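Local coordinates for putative membrane protein COG4129 (Clostridium difficile, PDB 3KMI), which is of unknown function but probably belongs to an exporter of aromatic acids, of which this helical piece is the C-terminal domain, at residues K15-E20 with E76-I81. Numbering follows the deposited sequence. Where two conformers were deposited one is given.
Sequences KKLQEE and EHMDII
L17 packs against M78 and I81, and beside this apolar meeting lies the imidazole of H77, its ND1-CE1 edge turned to the leucine. H77 ND1 and H77 CE1 are both 5.0 Å from L17 CD1, which sits close to the ring plane, so the leucine faces the edge and does not stack. One face of the imidazole is approached obliquely by I81, one turn further on, with I81 CG1 3.5 Å from H77 CE1. H77 also touches Q14 of helix 7-33 and A174 of helix 148-176.

L17 carries the contact with its two methyl branches and its CB. CD1 goes to M78, which was modelled in two conformers. In the one described the side chain crosses that of the leucine at about a right angle, and chi2 (-52°) and chi3 (-44°) bend the selenomethionine chain back, placing SE and CE alongside the leucine tip. This conformer puts M78 CE 3.9 Å from L17 CD1; its short 3.4 Å from M78 SE to L17 CD1 is doubtful.

Helices 7-33 and 68-95 belong to an all-helical bundle of six; the chain returns through helix 41-61, which comes between them in sequence and packs alongside, and so they lie almost parallel, 7° apart here with axes 10.9 Å apart. At this spacing L17 and I81 point their CB atoms toward the opposite helix, with CA atoms 7.2 Å apart.

The other leucine methyl, L17 CD2, rests 3.9 Å from I81 CG2, while L17 CB faces both CG2 and CD1, the ends of the two isoleucine branches, each at 4.1 Å. I52 of helix 41-61 also packs on L17, and V21 on I81. No hydrogen bond joins the two segments. Elsewhere on helix 68-95, D79 OD2 is hydrogen-bonded to Y60 OH of the second subunit.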
loop_
_atom_site.group_PDB
_atom_site.type_symbol
_atom_site.label_atom_id
_atom_site.label_comp_id
_atom_site.label_asym_id
_atom_site.label_seq_id
_atom_site.Cartn_x
_atom_site.Cartn_y
_atom_site.Cartn_z
ATOM N N LYS A 15 18.807 11.842 4.498
ATOM C CA LYS A 15 18.564 12.928 3.541
ATOM C C LYS A 15 18.708 12.461 2.073
ATOM O O LYS A 15 17.864 12.765 1.223
ATOM C CB LYS A 15 19.575 14.044 3.804
ATOM C CG LYS A 15 19.541 15.178 2.811
ATOM C CD LYS A 15 18.336 16.088 3.021
ATOM C CE LYS A 15 18.571 17.483 2.411
ATOM N NZ LYS A 15 19.669 18.258 3.096
ATOM N N LYS A 16 19.784 11.730 1.789
ATOM C CA LYS A 16 20.007 11.210 0.448
ATOM C C LYS A 16 18.917 10.196 0.035
ATOM O O LYS A 16 18.451 10.209 -1.110
ATOM C CB LYS A 16 21.416 10.628 0.332
ATOM C CG LYS A 16 21.761 10.072 -1.050
ATOM C CD LYS A 16 23.255 9.902 -1.252
ATOM C CE LYS A 16 23.759 8.536 -0.751
ATOM N NZ LYS A 16 25.193 8.223 -1.084
ATOM N N LEU A 17 18.525 9.300 0.947
ATOM C CA LEU A 17 17.447 8.337 0.658
ATOM C C LEU A 17 16.121 9.051 0.337
ATOM O O LEU A 17 15.447 8.691 -0.622
ATOM C CB LEU A 17 17.217 7.376 1.838
ATOM C CG LEU A 17 18.300 6.299 1.965
ATOM C CD1 LEU A 17 18.461 5.881 3.411
ATOM C CD2 LEU A 17 17.952 5.103 1.080
ATOM N N GLN A 18 15.767 10.045 1.136
ATOM C CA GLN A 18 14.595 10.861 0.831
ATOM C C GLN A 18 14.669 11.506 -0.554
ATOM O O GLN A 18 13.684 11.550 -1.279
ATOM C CB GLN A 18 14.365 11.919 1.900
ATOM C CG GLN A 18 13.093 12.749 1.649
ATOM C CD GLN A 18 12.807 13.747 2.754
ATOM O OE1 GLN A 18 12.566 13.362 3.904
ATOM N NE2 GLN A 18 12.818 15.039 2.415
ATOM N N GLU A 19 15.837 12.049 -0.885
ATOM C CA GLU A 19 16.040 12.691 -2.171
ATOM C C GLU A 19 15.856 11.658 -3.296
ATOM O O GLU A 19 15.205 11.945 -4.275
ATOM C CB GLU A 19 17.421 13.357 -2.215
ATOM C CG GLU A 19 17.584 14.440 -1.140
ATOM C CD GLU A 19 19.009 15.031 -1.023
ATOM O OE1 GLU A 19 19.960 14.513 -1.638
ATOM O OE2 GLU A 19 19.169 16.017 -0.282
ATOM N N GLU A 20 16.380 10.448 -3.131
ATOM C CA GLU A 20 16.173 9.400 -4.122
ATOM C C GLU A 20 14.737 8.922 -4.264
ATOM O O GLU A 20 14.300 8.614 -5.369
ATOM C CB GLU A 20 17.177 8.234 -3.945
ATOM C CG GLU A 20 18.586 8.755 -4.291
ATOM C CD GLU A 20 19.693 7.732 -4.158
ATOM O OE1 GLU A 20 19.401 6.550 -3.864
ATOM O OE2 GLU A 20 20.869 8.134 -4.327
ATOM N N GLU A 76 14.645 1.750 11.969
ATOM C CA GLU A 76 13.280 2.247 11.943
ATOM C C GLU A 76 13.047 3.293 10.848
ATOM O O GLU A 76 11.967 3.327 10.239
ATOM C CB GLU A 76 12.818 2.742 13.329
ATOM C CG GLU A 76 12.657 1.585 14.348
ATOM C CD GLU A 76 12.191 2.013 15.759
ATOM O OE1 GLU A 76 12.010 3.224 16.020
ATOM O OE2 GLU A 76 12.015 1.117 16.622
ATOM N N HIS A 77 14.033 4.145 10.584
ATOM C CA HIS A 77 13.903 5.093 9.502
ATOM C C HIS A 77 13.959 4.371 8.157
ATOM O O HIS A 77 13.257 4.766 7.216
ATOM C CB HIS A 77 14.986 6.190 9.583
ATOM C CG HIS A 77 14.880 7.208 8.501
ATOM N ND1 HIS A 77 15.488 7.048 7.266
ATOM C CD2 HIS A 77 14.195 8.375 8.439
ATOM C CE1 HIS A 77 15.177 8.076 6.493
ATOM N NE2 HIS A 77 14.401 8.899 7.182
HETATM N N MSE A 78 14.791 3.333 8.068
HETATM C CA MSE A 78 14.933 2.543 6.845
HETATM C C MSE A 78 13.622 1.832 6.539
HETATM O O MSE A 78 13.267 1.656 5.378
HETATM C CB MSE A 78 16.054 1.505 6.983
HETATM C CG MSE A 78 17.451 2.083 7.047
HETATM SE SE MSE A 78 17.894 3.316 5.603
HETATM C CE MSE A 78 17.165 2.311 4.098
ATOM N N ASP A 79 12.905 1.422 7.583
ATOM C CA ASP A 79 11.590 0.779 7.356
ATOM C C ASP A 79 10.603 1.727 6.655
ATOM O O ASP A 79 9.825 1.295 5.814
ATOM C CB ASP A 79 10.998 0.172 8.625
ATOM C CG ASP A 79 11.736 -1.060 9.074
ATOM O OD1 ASP A 79 12.230 -1.840 8.230
ATOM O OD2 ASP A 79 11.810 -1.279 10.280
ATOM N N ILE A 80 10.630 3.007 7.013
ATOM C CA ILE A 80 9.819 4.021 6.332
ATOM C C ILE A 80 10.255 4.189 4.862
ATOM O O ILE A 80 9.420 4.228 3.935
ATOM C CB ILE A 80 9.911 5.379 7.036
ATOM C CG1 ILE A 80 9.467 5.257 8.505
ATOM C CG2 ILE A 80 9.087 6.417 6.301
ATOM C CD1 ILE A 80 9.825 6.536 9.350
ATOM N N ILE A 81 11.553 4.256 4.639
ATOM C CA ILE A 81 12.050 4.363 3.253
ATOM C C ILE A 81 11.657 3.129 2.414
ATOM O O ILE A 81 11.257 3.246 1.248
ATOM C CB ILE A 81 13.568 4.615 3.234
ATOM C CG1 ILE A 81 13.896 5.917 3.988
ATOM C CG2 ILE A 81 14.139 4.620 1.795
ATOM C CD1 ILE A 81 13.410 7.207 3.279
#